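Local coordinates for protein gamma-glutamyltranspeptidase (Ggt) (PDB 5BPK) that probably cleaves gamma-glutamyl compounds such as glutathione and transfers the gamma-glutamyl group to water or an acceptor, as an N-terminal nucleophile hydrolase, at residues A[315-320]-A[360-365]; A[138-143]-A[229-234]; A[168-173]-A[211-216]; A[269-274]-A[295-300]. One frame throughout, in Å; residues are numbered along the deposited sequence.

Interaction 1: residues A[315-320]-A[360-365]; sequences AAEAMR and TVTPSS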
loop_
_atom_site.group_PDB
_atom_site.type_symbol
_atom_site.label_atom_id
_atom_site.label_comp_id
_atom_site.label_asym_id
_atom_site.label_seq_id
_atom_site.Cartn_x
_atom_site.Cartn_y
_atom_site.Cartn_z
ATOM N N ALA A 315 -17.368 12.654 -7.570
ATOM C CA ALA A 315 -16.214 11.955 -6.971
ATOM C C ALA A 315 -15.018 12.875 -6.765
ATOM O O ALA A 315 -14.377 12.831 -5.707
ATOM C CB ALA A 315 -15.811 10.754 -7.830
ATOM N N ALA A 316 -14.689 13.659 -7.786
ATOM C CA ALA A 316 -13.504 14.512 -7.751
ATOM C C ALA A 316 -13.631 15.620 -6.703
ATOM O O ALA A 316 -12.650 15.969 -6.050
ATOM C CB ALA A 316 -13.221 15.106 -9.141
ATOM N N GLU A 317 -14.820 16.213 -6.575
ATOM C CA GLU A 317 -15.017 17.215 -5.523
ATOM C C GLU A 317 -14.948 16.601 -4.117
ATOM O O GLU A 317 -14.412 17.220 -3.182
ATOM C CB GLU A 317 -16.306 18.002 -5.728
ATOM C CG GLU A 317 -16.306 18.836 -7.015
ATOM C CD GLU A 317 -15.090 19.748 -7.111
ATOM O OE1 GLU A 317 -15.030 20.716 -6.336
ATOM O OE2 GLU A 317 -14.190 19.482 -7.941
ATOM N N ALA A 318 -15.450 15.375 -3.960
ATOM C CA ALA A 318 -15.316 14.677 -2.686
ATOM C C ALA A 318 -13.842 14.402 -2.374
ATOM O O ALA A 318 -13.410 14.591 -1.243
ATOM C CB ALA A 318 -16.117 13.378 -2.674
ATOM N N MET A 319 -13.086 13.955 -3.377
ATOM C CA MET A 319 -11.645 13.721 -3.239
ATOM C C MET A 319 -10.926 14.995 -2.815
ATOM O O MET A 319 -10.082 14.971 -1.940
ATOM C CB MET A 319 -11.036 13.250 -4.563
ATOM C CG MET A 319 -11.447 11.872 -5.009
ATOM S SD MET A 319 -10.989 11.554 -6.731
ATOM C CE MET A 319 -11.617 9.867 -6.912
ATOM N N ARG A 320 -11.262 16.100 -3.467
ATOM C CA ARG A 320 -10.626 17.382 -3.185
ATOM C C ARG A 320 -10.733 17.723 -1.711
ATOM O O ARG A 320 -9.740 18.095 -1.095
ATOM C CB ARG A 320 -11.278 18.482 -4.009
ATOM C CG ARG A 320 -10.534 19.797 -4.020
ATOM C CD ARG A 320 -11.424 20.911 -4.544
ATOM N NE ARG A 320 -11.899 20.711 -5.919
ATOM C CZ ARG A 320 -11.202 21.023 -7.013
ATOM N NH1 ARG A 320 -9.960 21.496 -6.925
ATOM N NH2 ARG A 320 -11.746 20.862 -8.218
ATOM N N THR A 360 -19.838 23.702 -11.931
ATOM C CA THR A 360 -18.587 24.313 -11.497
ATOM C C THR A 360 -17.890 23.547 -10.366
ATOM O O THR A 360 -18.493 22.751 -9.645
ATOM C CB THR A 360 -18.797 25.799 -11.088
ATOM O OG1 THR A 360 -17.525 26.457 -11.033
ATOM C CG2 THR A 360 -19.510 25.915 -9.744
ATOM N N VAL A 361 -16.596 23.802 -10.248
ATOM C CA VAL A 361 -15.763 23.227 -9.198
ATOM C C VAL A 361 -15.554 24.251 -8.082
ATOM O O VAL A 361 -15.809 25.449 -8.256
ATOM C CB VAL A 361 -14.391 22.806 -9.765
ATOM C CG1 VAL A 361 -14.569 21.779 -10.871
ATOM C CG2 VAL A 361 -13.613 24.008 -10.283
ATOM N N THR A 362 -15.090 23.773 -6.939
ATOM C CA THR A 362 -14.559 24.649 -5.901
ATOM C C THR A 362 -13.045 24.552 -6.043
ATOM O O THR A 362 -12.475 23.487 -5.819
ATOM C CB THR A 362 -15.011 24.220 -4.492
ATOM O OG1 THR A 362 -16.445 24.296 -4.406
ATOM C CG2 THR A 362 -14.390 25.111 -3.406
ATOM N N PRO A 363 -12.378 25.647 -6.446
ATOM C CA PRO A 363 -10.928 25.535 -6.546
ATOM C C PRO A 363 -10.287 25.180 -5.205
ATOM O O PRO A 363 -10.794 25.555 -4.149
ATOM C CB PRO A 363 -10.481 26.929 -7.002
ATOM C CG PRO A 363 -11.612 27.816 -6.775
ATOM C CD PRO A 363 -12.861 27.004 -6.752
ATOM N N SER A 364 -9.167 24.476 -5.265
ATOM C CA SER A 364 -8.458 24.058 -4.066
ATOM C C SER A 364 -8.070 25.242 -3.173
ATOM O O SER A 364 -8.048 25.115 -1.945
ATOM C CB SER A 364 -7.225 23.258 -4.451
ATOM O OG SER A 364 -7.620 22.044 -5.062
ATOM N N SER A 365 -7.796 26.392 -3.785
ATOM C CA SER A 365 -7.492 27.607 -3.020
ATOM C C SER A 365 -8.622 28.062 -2.076
ATOM O O SER A 365 -8.368 28.804 -1.130
ATOM C CB SER A 365 -7.119 28.756 -3.966
ATOM O OG SER A 365 -8.204 29.125 -4.814
HETATM O O HOH W 1 -17.201 21.846 -5.175
#

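Interaction 2: residues A[138-143]-A[229-234]; sequences GTVAGM and KGFYQG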
loop_
_atom_site.group_PDB
_atom_site.type_symbol
_atom_site.label_atom_id
_atom_site.label_comp_id
_atom_site.label_asym_id
_atom_site.label_seq_id
_atom_site.Cartn_x
_atom_site.Cartn_y
_atom_site.Cartn_z
ATOM N N GLY A 138 8.908 -3.252 10.039
ATOM C CA GLY A 138 7.818 -3.992 10.659
ATOM C C GLY A 138 7.385 -5.268 9.970
ATOM O O GLY A 138 6.665 -6.057 10.569
ATOM N N THR A 139 7.791 -5.474 8.707
ATOM C CA THR A 139 7.277 -6.609 7.924
ATOM C C THR A 139 7.449 -7.971 8.581
ATOM O O THR A 139 6.504 -8.742 8.625
ATOM C CB THR A 139 7.879 -6.626 6.527
ATOM O OG1 THR A 139 7.422 -5.452 5.846
ATOM C CG2 THR A 139 7.500 -7.892 5.731
ATOM N N VAL A 140 8.645 -8.274 9.079
ATOM C CA VAL A 140 8.874 -9.603 9.639
ATOM C C VAL A 140 7.989 -9.830 10.878
ATOM O O VAL A 140 7.385 -10.911 11.053
ATOM C CB VAL A 140 10.355 -9.835 9.965
ATOM C CG1 VAL A 140 10.538 -11.144 10.707
ATOM C CG2 VAL A 140 11.189 -9.824 8.657
ATOM N N ALA A 141 7.884 -8.798 11.707
ATOM C CA ALA A 141 7.012 -8.836 12.879
ATOM C C ALA A 141 5.540 -9.006 12.480
ATOM O O ALA A 141 4.785 -9.719 13.153
ATOM C CB ALA A 141 7.212 -7.591 13.722
ATOM N N GLY A 142 5.141 -8.351 11.389
ATOM C CA GLY A 142 3.777 -8.442 10.897
ATOM C C GLY A 142 3.445 -9.831 10.392
ATOM O O GLY A 142 2.375 -10.372 10.703
ATOM N N MET A 143 4.353 -10.413 9.604
ATOM C CA MET A 143 4.138 -11.770 9.099
ATOM C C MET A 143 3.982 -12.753 10.245
ATOM O O MET A 143 3.056 -13.571 10.241
ATOM C CB MET A 143 5.283 -12.227 8.188
ATOM C CG MET A 143 5.431 -11.445 6.883
ATOM S SD MET A 143 3.984 -11.419 5.805
ATOM C CE MET A 143 3.438 -9.738 6.019
ATOM N N LYS A 229 12.467 -13.098 16.050
ATOM C CA LYS A 229 13.691 -12.798 16.799
ATOM C C LYS A 229 14.971 -12.981 15.964
ATOM O O LYS A 229 16.002 -12.375 16.274
ATOM C CB LYS A 229 13.753 -13.629 18.085
ATOM C CG LYS A 229 12.832 -13.111 19.183
ATOM N N GLY A 230 14.897 -13.790 14.903
ATOM C CA GLY A 230 16.008 -13.942 13.960
ATOM C C GLY A 230 16.292 -12.708 13.121
ATOM O O GLY A 230 17.366 -12.584 12.515
ATOM N N PHE A 231 15.325 -11.795 13.076
ATOM C CA PHE A 231 15.488 -10.507 12.417
ATOM C C PHE A 231 15.771 -9.397 13.429
ATOM O O PHE A 231 16.678 -8.578 13.213
ATOM C CB PHE A 231 14.232 -10.164 11.609
ATOM C CG PHE A 231 14.336 -8.872 10.830
ATOM C CD1 PHE A 231 14.831 -8.876 9.535
ATOM C CD2 PHE A 231 13.936 -7.658 11.383
ATOM C CE1 PHE A 231 14.935 -7.696 8.804
ATOM C CE2 PHE A 231 14.041 -6.462 10.646
ATOM C CZ PHE A 231 14.538 -6.486 9.364
ATOM N N TYR A 232 14.980 -9.353 14.505
ATOM C CA TYR A 232 14.991 -8.228 15.453
ATOM C C TYR A 232 16.025 -8.343 16.583
ATOM O O TYR A 232 16.217 -7.381 17.332
ATOM C CB TYR A 232 13.585 -7.987 16.044
ATOM C CG TYR A 232 12.581 -7.527 14.989
ATOM C CD1 TYR A 232 12.516 -6.192 14.590
ATOM C CD2 TYR A 232 11.731 -8.440 14.374
ATOM C CE1 TYR A 232 11.616 -5.774 13.606
ATOM C CE2 TYR A 232 10.829 -8.046 13.385
ATOM C CZ TYR A 232 10.780 -6.711 13.005
ATOM O OH TYR A 232 9.906 -6.314 12.030
ATOM N N GLN A 233 16.667 -9.510 16.702
ATOM C CA GLN A 233 17.712 -9.749 17.698
ATOM C C GLN A 233 18.858 -10.550 17.067
ATOM O O GLN A 233 18.832 -10.867 15.881
ATOM C CB GLN A 233 17.126 -10.491 18.911
ATOM C CG GLN A 233 15.997 -9.744 19.637
ATOM C CD GLN A 233 15.503 -10.470 20.879
ATOM O OE1 GLN A 233 16.256 -11.196 21.532
ATOM N NE2 GLN A 233 14.234 -10.269 21.216
ATOM N N GLY A 234 19.879 -10.865 17.855
ATOM C CA GLY A 234 20.973 -11.702 17.364
ATOM C C GLY A 234 21.783 -11.101 16.224
ATOM O O GLY A 234 21.916 -9.874 16.121
HETATM O O HOH W 2 10.895 -6.473 9.078
#

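Interaction 3: residues A[168-173]-A[211-216]; sequences NGYAIS and FVQKDL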
loop_
_atom_site.group_PDB
_atom_site.type_symbol
_atom_site.label_atom_id
_atom_site.label_comp_id
_atom_site.label_asym_id
_atom_site.label_seq_id
_atom_site.Cartn_x
_atom_site.Cartn_y
_atom_site.Cartn_z
ATOM N N ASN A 168 18.648 -20.168 -5.018
ATOM C CA ASN A 168 18.835 -20.728 -6.358
ATOM C C ASN A 168 18.657 -19.686 -7.449
ATOM O O ASN A 168 19.135 -19.858 -8.575
ATOM C CB ASN A 168 17.851 -21.888 -6.593
ATOM C CG ASN A 168 17.976 -22.999 -5.552
ATOM O OD1 ASN A 168 19.033 -23.207 -4.961
ATOM N ND2 ASN A 168 16.885 -23.725 -5.336
ATOM N N GLY A 169 17.946 -18.611 -7.115
ATOM C CA GLY A 169 17.726 -17.519 -8.032
ATOM C C GLY A 169 16.511 -17.632 -8.927
ATOM O O GLY A 169 15.806 -18.655 -8.959
ATOM N N TYR A 170 16.267 -16.538 -9.637
ATOM C CA TYR A 170 15.211 -16.446 -10.636
ATOM C C TYR A 170 15.658 -15.477 -11.725
ATOM O O TYR A 170 16.548 -14.646 -11.508
ATOM C CB TYR A 170 13.883 -15.980 -10.010
ATOM C CG TYR A 170 13.950 -14.611 -9.375
ATOM C CD1 TYR A 170 14.344 -14.447 -8.052
ATOM C CD2 TYR A 170 13.618 -13.476 -10.110
ATOM C CE1 TYR A 170 14.415 -13.172 -7.473
ATOM C CE2 TYR A 170 13.686 -12.200 -9.545
ATOM C CZ TYR A 170 14.078 -12.060 -8.224
ATOM O OH TYR A 170 14.152 -10.807 -7.649
ATOM N N ALA A 171 15.055 -15.610 -12.901
ATOM C CA ALA A 171 15.431 -14.801 -14.050
ATOM C C ALA A 171 14.840 -13.399 -13.948
ATOM O O ALA A 171 13.657 -13.239 -13.666
ATOM C CB ALA A 171 14.976 -15.471 -15.341
ATOM N N ILE A 172 15.673 -12.391 -14.193
ATOM C CA ILE A 172 15.236 -11.002 -14.179
ATOM C C ILE A 172 14.280 -10.775 -15.359
ATOM O O ILE A 172 14.583 -11.148 -16.491
ATOM C CB ILE A 172 16.448 -10.022 -14.268
ATOM C CG1 ILE A 172 17.327 -10.096 -13.013
ATOM C CG2 ILE A 172 15.971 -8.588 -14.489
ATOM C CD1 ILE A 172 16.640 -9.643 -11.737
ATOM N N SER A 173 13.121 -10.183 -15.086
ATOM C CA SER A 173 12.137 -9.899 -16.125
ATOM C C SER A 173 12.522 -8.619 -16.864
ATOM O O SER A 173 13.410 -7.882 -16.421
ATOM C CB SER A 173 10.736 -9.755 -15.520
ATOM O OG SER A 173 10.634 -8.593 -14.709
ATOM N N PHE A 211 19.267 -13.992 -10.970
ATOM C CA PHE A 211 19.461 -13.111 -9.820
ATOM C C PHE A 211 19.407 -13.967 -8.549
ATOM O O PHE A 211 18.342 -14.465 -8.175
ATOM C CB PHE A 211 18.364 -12.050 -9.797
ATOM C CG PHE A 211 18.571 -10.988 -8.764
ATOM C CD1 PHE A 211 19.704 -10.196 -8.795
ATOM C CD2 PHE A 211 17.651 -10.786 -7.756
ATOM C CE1 PHE A 211 19.917 -9.224 -7.843
ATOM C CE2 PHE A 211 17.855 -9.799 -6.804
ATOM C CZ PHE A 211 18.988 -9.018 -6.853
ATOM N N VAL A 212 20.569 -14.137 -7.918
ATOM C CA VAL A 212 20.734 -14.966 -6.729
ATOM C C VAL A 212 21.000 -14.051 -5.543
ATOM O O VAL A 212 21.736 -13.064 -5.668
ATOM C CB VAL A 212 21.918 -15.951 -6.911
ATOM C CG1 VAL A 212 22.133 -16.768 -5.656
ATOM C CG2 VAL A 212 21.656 -16.845 -8.118
ATOM N N GLN A 213 20.392 -14.373 -4.400
ATOM C CA GLN A 213 20.467 -13.522 -3.206
ATOM C C GLN A 213 20.889 -14.321 -1.982
ATOM O O GLN A 213 20.081 -14.633 -1.105
ATOM C CB GLN A 213 19.125 -12.828 -2.978
ATOM C CG GLN A 213 18.785 -11.858 -4.090
ATOM C CD GLN A 213 17.441 -11.188 -3.897
ATOM O OE1 GLN A 213 17.356 -10.079 -3.357
ATOM N NE2 GLN A 213 16.382 -11.861 -4.333
ATOM N N LYS A 214 22.180 -14.633 -1.928
ATOM C CA LYS A 214 22.723 -15.523 -0.924
ATOM C C LYS A 214 22.602 -14.977 0.506
ATOM O O LYS A 214 22.241 -15.717 1.419
ATOM C CB LYS A 214 24.181 -15.815 -1.267
ATOM C CG LYS A 214 24.806 -16.924 -0.466
ATOM C CD LYS A 214 26.209 -17.181 -0.972
ATOM C CE LYS A 214 27.036 -17.951 0.021
ATOM N NZ LYS A 214 28.305 -18.401 -0.588
ATOM N N ASP A 215 22.914 -13.695 0.700
ATOM C CA ASP A 215 22.797 -13.066 2.026
ATOM C C ASP A 215 21.333 -12.961 2.463
ATOM O O ASP A 215 21.019 -13.157 3.644
ATOM C CB ASP A 215 23.445 -11.678 2.065
ATOM C CG ASP A 215 24.960 -11.727 2.142
ATOM O OD1 ASP A 215 25.548 -12.833 2.080
ATOM O OD2 ASP A 215 25.564 -10.640 2.295
ATOM N N LEU A 216 20.436 -12.663 1.522
ATOM C CA LEU A 216 19.003 -12.654 1.836
ATOM C C LEU A 216 18.549 -14.044 2.294
ATOM O O LEU A 216 17.770 -14.168 3.249
ATOM C CB LEU A 216 18.168 -12.183 0.640
ATOM C CG LEU A 216 16.655 -12.030 0.868
ATOM C CD1 LEU A 216 16.342 -11.099 2.041
ATOM C CD2 LEU A 216 15.934 -11.555 -0.395
#

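Interaction 4: residues A[269-274]-A[295-300]; sequences GSYRGY and VMENAD. With EDO (1,2-ethanediol), chain J.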
loop_
_atom_site.group_PDB
_atom_site.type_symbol
_atom_site.label_atom_id
_atom_site.label_comp_id
_atom_site.label_asym_id
_atom_site.label_seq_id
_atom_site.Cartn_x
_atom_site.Cartn_y
_atom_site.Cartn_z
ATOM N N GLY A 269 -17.255 1.451 7.375
ATOM C CA GLY A 269 -18.333 2.263 6.831
ATOM C C GLY A 269 -19.316 1.435 6.038
ATOM O O GLY A 269 -19.236 0.210 6.012
ATOM N N SER A 270 -20.267 2.118 5.418
ATOM C CA SER A 270 -21.258 1.473 4.566
ATOM C C SER A 270 -21.405 2.252 3.266
ATOM O O SER A 270 -21.282 3.489 3.239
ATOM C CB SER A 270 -22.616 1.379 5.270
ATOM O OG SER A 270 -23.138 2.667 5.579
ATOM N N TYR A 271 -21.657 1.508 2.194
ATOM C CA TYR A 271 -21.931 2.087 0.891
ATOM C C TYR A 271 -22.990 1.236 0.189
ATOM O O TYR A 271 -22.737 0.093 -0.189
ATOM C CB TYR A 271 -20.652 2.163 0.065
ATOM C CG TYR A 271 -20.774 2.910 -1.239
ATOM C CD1 TYR A 271 -21.021 4.276 -1.261
ATOM C CD2 TYR A 271 -20.582 2.260 -2.453
ATOM C CE1 TYR A 271 -21.111 4.966 -2.457
ATOM C CE2 TYR A 271 -20.650 2.937 -3.640
ATOM C CZ TYR A 271 -20.910 4.301 -3.643
ATOM O OH TYR A 271 -20.991 4.996 -4.830
ATOM N N ARG A 272 -24.185 1.798 0.052
ATOM C CA ARG A 272 -25.287 1.143 -0.674
ATOM C C ARG A 272 -25.548 -0.303 -0.254
ATOM O O ARG A 272 -25.747 -1.180 -1.099
ATOM C CB ARG A 272 -25.055 1.242 -2.191
ATOM C CG ARG A 272 -24.705 2.668 -2.647
ATOM C CD ARG A 272 -24.873 2.837 -4.139
ATOM N NE ARG A 272 -24.154 3.998 -4.630
ATOM C CZ ARG A 272 -24.570 5.259 -4.562
ATOM N NH1 ARG A 272 -25.754 5.570 -4.039
ATOM N NH2 ARG A 272 -23.793 6.225 -5.040
ATOM N N GLY A 273 -25.539 -0.545 1.053
ATOM C CA GLY A 273 -25.864 -1.860 1.593
ATOM C C GLY A 273 -24.685 -2.799 1.794
ATOM O O GLY A 273 -24.869 -3.919 2.275
ATOM N N TYR A 274 -23.491 -2.351 1.400
ATOM C CA TYR A 274 -22.249 -3.097 1.607
ATOM C C TYR A 274 -21.431 -2.484 2.741
ATOM O O TYR A 274 -21.443 -1.260 2.929
ATOM C CB TYR A 274 -21.390 -3.091 0.334
ATOM C CG TYR A 274 -22.036 -3.768 -0.857
ATOM C CD1 TYR A 274 -22.897 -3.067 -1.699
ATOM C CD2 TYR A 274 -21.770 -5.104 -1.154
ATOM C CE1 TYR A 274 -23.493 -3.686 -2.809
ATOM C CE2 TYR A 274 -22.360 -5.733 -2.258
ATOM C CZ TYR A 274 -23.218 -5.014 -3.077
ATOM O OH TYR A 274 -23.797 -5.620 -4.164
ATOM N N VAL A 295 -19.711 10.631 0.425
ATOM C CA VAL A 295 -20.152 11.784 -0.369
ATOM C C VAL A 295 -20.887 11.278 -1.617
ATOM O O VAL A 295 -22.001 11.720 -1.921
ATOM C CB VAL A 295 -18.976 12.722 -0.784
ATOM C CG1 VAL A 295 -19.474 13.873 -1.668
ATOM C CG2 VAL A 295 -18.269 13.283 0.436
ATOM N N MET A 296 -20.257 10.340 -2.318
ATOM C CA MET A 296 -20.781 9.770 -3.561
ATOM C C MET A 296 -22.147 9.089 -3.371
ATOM O O MET A 296 -22.986 9.085 -4.287
ATOM C CB MET A 296 -19.784 8.751 -4.111
ATOM C CG MET A 296 -18.499 9.390 -4.637
ATOM S SD MET A 296 -17.152 8.227 -4.944
ATOM C CE MET A 296 -17.954 7.002 -5.996
ATOM N N GLU A 297 -22.361 8.516 -2.187
ATOM C CA GLU A 297 -23.599 7.780 -1.878
ATOM C C GLU A 297 -24.849 8.655 -2.027
ATOM O O GLU A 297 -25.961 8.135 -2.242
ATOM C CB GLU A 297 -23.540 7.193 -0.461
ATOM C CG GLU A 297 -24.514 6.058 -0.225
ATOM C CD GLU A 297 -24.438 5.478 1.196
ATOM O OE1 GLU A 297 -24.211 6.230 2.176
ATOM O OE2 GLU A 297 -24.643 4.261 1.334
ATOM N N ASN A 298 -24.674 9.967 -1.903
ATOM C CA ASN A 298 -25.785 10.906 -2.058
ATOM C C ASN A 298 -26.311 11.054 -3.482
ATOM O O ASN A 298 -27.373 11.657 -3.692
ATOM C CB ASN A 298 -25.401 12.271 -1.496
ATOM C CG ASN A 298 -25.288 12.259 0.013
ATOM O OD1 ASN A 298 -26.302 12.306 0.723
ATOM N ND2 ASN A 298 -24.051 12.175 0.520
ATOM N N ALA A 299 -25.583 10.511 -4.449
ATOM C CA ALA A 299 -25.999 10.541 -5.839
ATOM C C ALA A 299 -26.303 9.123 -6.330
ATOM O O ALA A 299 -25.675 8.163 -5.889
ATOM C CB ALA A 299 -24.900 11.179 -6.690
ATOM N N ASP A 300 -27.260 8.993 -7.245
ATOM C CA ASP A 300 -27.479 7.728 -7.947
ATOM C C ASP A 300 -26.494 7.655 -9.113
ATOM O O ASP A 300 -26.810 8.009 -10.243
ATOM C CB ASP A 300 -28.922 7.615 -8.447
ATOM C CG ASP A 300 -29.197 6.292 -9.157
ATOM O OD1 ASP A 300 -28.318 5.402 -9.147
ATOM O OD2 ASP A 300 -30.305 6.135 -9.712
HETATM C C1 EDO J . -27.050 -5.871 0.331
HETATM O O1 EDO J . -26.882 -7.294 0.336
HETATM C C2 EDO J . -26.139 -5.246 -0.721
HETATM O O2 EDO J . -26.862 -4.267 -1.476
HETATM O O HOH W 3 -25.060 3.351 3.799
#

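Interaction 1: residues A[315-320]-A[360-365]
Glu317 and Arg320, one turn apart on helix 309-329, form an i to i+3 salt bridge, and together they meet the loop 360-365 that follows helix 346-354. Arg320 grips the carboxylate side-on. Its NH2 lies 2.8 Å from Glu317 OE2, which it meets on the syn lone pair with the oxygen nearly in the guanidinium plane, while NE reaches Glu317 OE1. Arg320 CG stands anti to the backbone N (chi1 -168°); further out, a bend at chi3 in Arg320 and one at chi2 in Glu317 accompany the meeting of guanidinium and carboxylate.

Thr362 N donates to Glu317 OE1 over 3.1 Å, with a nearly straight N-H at 176°, arriving 45° above the carboxylate plane. Arg320 NE approaches the same oxygen from the opposite face, so the two donors hold OE1 between them. A water accounts for a further bond, donating to Glu317 OE1 and also bonded to Thr362 OG1. The side chain of Val361 crosses both partners at about a right angle, with CB 3.6 Å from Arg320 NH2 and CG1 3.7 Å from Glu317 OE2.

Over one face of the guanidinium lies the carbonyl of Thr362; its O is 2.8 Å from Arg320 NE, but the N-H points poorly, so this is a close polar contact and not a hydrogen bond. The other chain joins in: its Asp131 forms a salt bridge with Arg320, and its Trp128 O is bonded to Ser364 OG. At the guanidinium edge, almost in plane, Arg320 NH1 donates to Ser364 OG across 3.0 Å.

Interaction 2: residues A[138-143]-A[229-234]
Val140, in the first turn of helix 139-150, fits against two neighbouring aromatic residues, Phe231 and Tyr232, of the short helix 229-232. This is the tight part of the contact. Val140 CG2 lies over one face of the Phe231 ring, 4.2 Å from its centroid and 23° off the normal, a CH-pi contact displaced toward the rim. The other branch, CG1, is anti to the backbone N (chi1 173°) and packs 3.9 Å from Phe231 CB. Val140 CB also comes within 3.9 Å of Tyr232 CE2, the two side chains running antiparallel alongside each other. Phe231 CD2 in turn sits over the centre of the Tyr232 ring, so the two rings pack on each other. The methyl of Ala141 closes on the far end of the tyrosine, its CB 3.7 Å from Tyr232 CE2.

The looser side is polar and carries a water. This molecule lies over the same face of Phe231 as Val140 CG2, accepts from Val140 N at 2.9 Å and donates to Tyr232 OH at 3.1 Å. Beyond the aromatic pair, the segment runs out to the exposed Gln233.

Ala141 N donates directly to Tyr232 OH over 3.2 Å at 155°, near the plane of the ring. The hydroxyl is bonded to Pro137 O as well, a carbonyl that can only accept. Tyr232 OH therefore gives its proton to Pro137 O while receiving from Ala141 N and the water, which implies that one buried phenol satisfies polar groups at the start of helix 139-150 directly and through solvent.

Interaction 3: residues A[168-173]-A[211-216]
Tyr170 and Phe211 form an antiparallel hydrogen-bonded pair, their CA atoms 5.5 Å apart. The two bonds are unequal: Phe211 N reaches Tyr170 O at 2.8 Å and 169°, whereas Tyr170 N reaches Phe211 O at 3.3 Å, with the donor 40° above the carbonyl plane. Just before the bridge, Gly169 leaves the preceding helix with a positive phi, and its CA comes within 3.1 Å of Phe211 O.

Both aromatic side chains leave the same face of this two-stranded ribbon and extend in a common direction as neighbours. Their rings form an offset edge-to-face pair, the edge of Phe211 toward the face of Tyr170, with centroids 5.9 Å apart. Phe211 CD2 comes closest, 3.5 Å from Tyr170 OH. Ile172 crosses obliquely and presses its tip, CD1, to 3.5 Å from Phe211 CB. At the rim of the tyrosine ring, near its plane, Gln213 NE2 comes to 3.9 Å from Tyr170 CE1.

Tyr170 OH and Gln213 NE2 are both bonded to Val74 O, so strand 170-171, through Tyr170, and the N-cap residue of helix 214-226, Gln213, are both tied to the end of helix 61-75. Strand 170-171 connects helix 155-168 to helix 174-187, while strand 210-211 leads into helix 214-226.

Interaction 4: residues A[269-274]-A[295-300]
Glu297 OE2 takes two bonds on the side of strand 262-271: Arg272 N donates to it over 2.8 Å with a nearly straight N-H (175°), and a water that also binds Ser270 OG donates to it. The amide comes from the anti side of the carboxylate, 21° out of its plane. Glu297 CG is anti to the backbone N (chi1 -160°), and the extended chain beyond it carries OE2 to the Arg272 amide, running antiparallel to the Tyr271 side chain. Its CB lies 3.9 Å from Tyr271 CE1, and the other oxygen, OE1, forms a salt bridge with Lys346.

Two turns face each other here. A type I' turn from Tyr271 to Tyr274 makes the tight hairpin between strands 262-271 and 274-278 of the antiparallel sheet, and a type I turn runs from Met296 to Ala299 at the C-terminal part of helix 285-296. Arg272 stretches from the first to the second, its CG over the centre of the Tyr271 ring. Its NH2 bonds Ala299 O at 2.8 Å, almost along the C=O axis, and weakly Met296 O; NH1 adds weak bonds to Glu297 O and Ala299 O.

Arg272 NH2 also donates to Tyr271 OH at 3.1 Å. Asp110 of the other chain holds both groups, through a salt bridge to Arg272 NE and a hydrogen bond to Tyr271 OH. A 1,2-ethanediol, probably from the crystallisation liquor, lies over one face of the Tyr274 ring, its O2 weakly bonded to Arg272 O.

Along the chain, interaction 3 falls between the two segments of interaction 2, and interactions 4 and 1 follow in series. They form two clusters on opposite sides of the chain's centre. Interactions 2 and 3 have centres 22 Å apart and are linked by the consecutive helices 214-226 and 229-232. Interactions 1 and 4, 19 Å apart, touch where helices 285-296 and 309-329 pack: Ala318 CB lies 3.5 Å from Val295 CB. Centres of different clusters are 40 to 47 Å apart. Thr139, in interaction 2, has its side chain about 11 Å from the bound inhibitor. In interactions 1 and 4 aspartates of the other chain join in, consistent with an enzyme built of two chains.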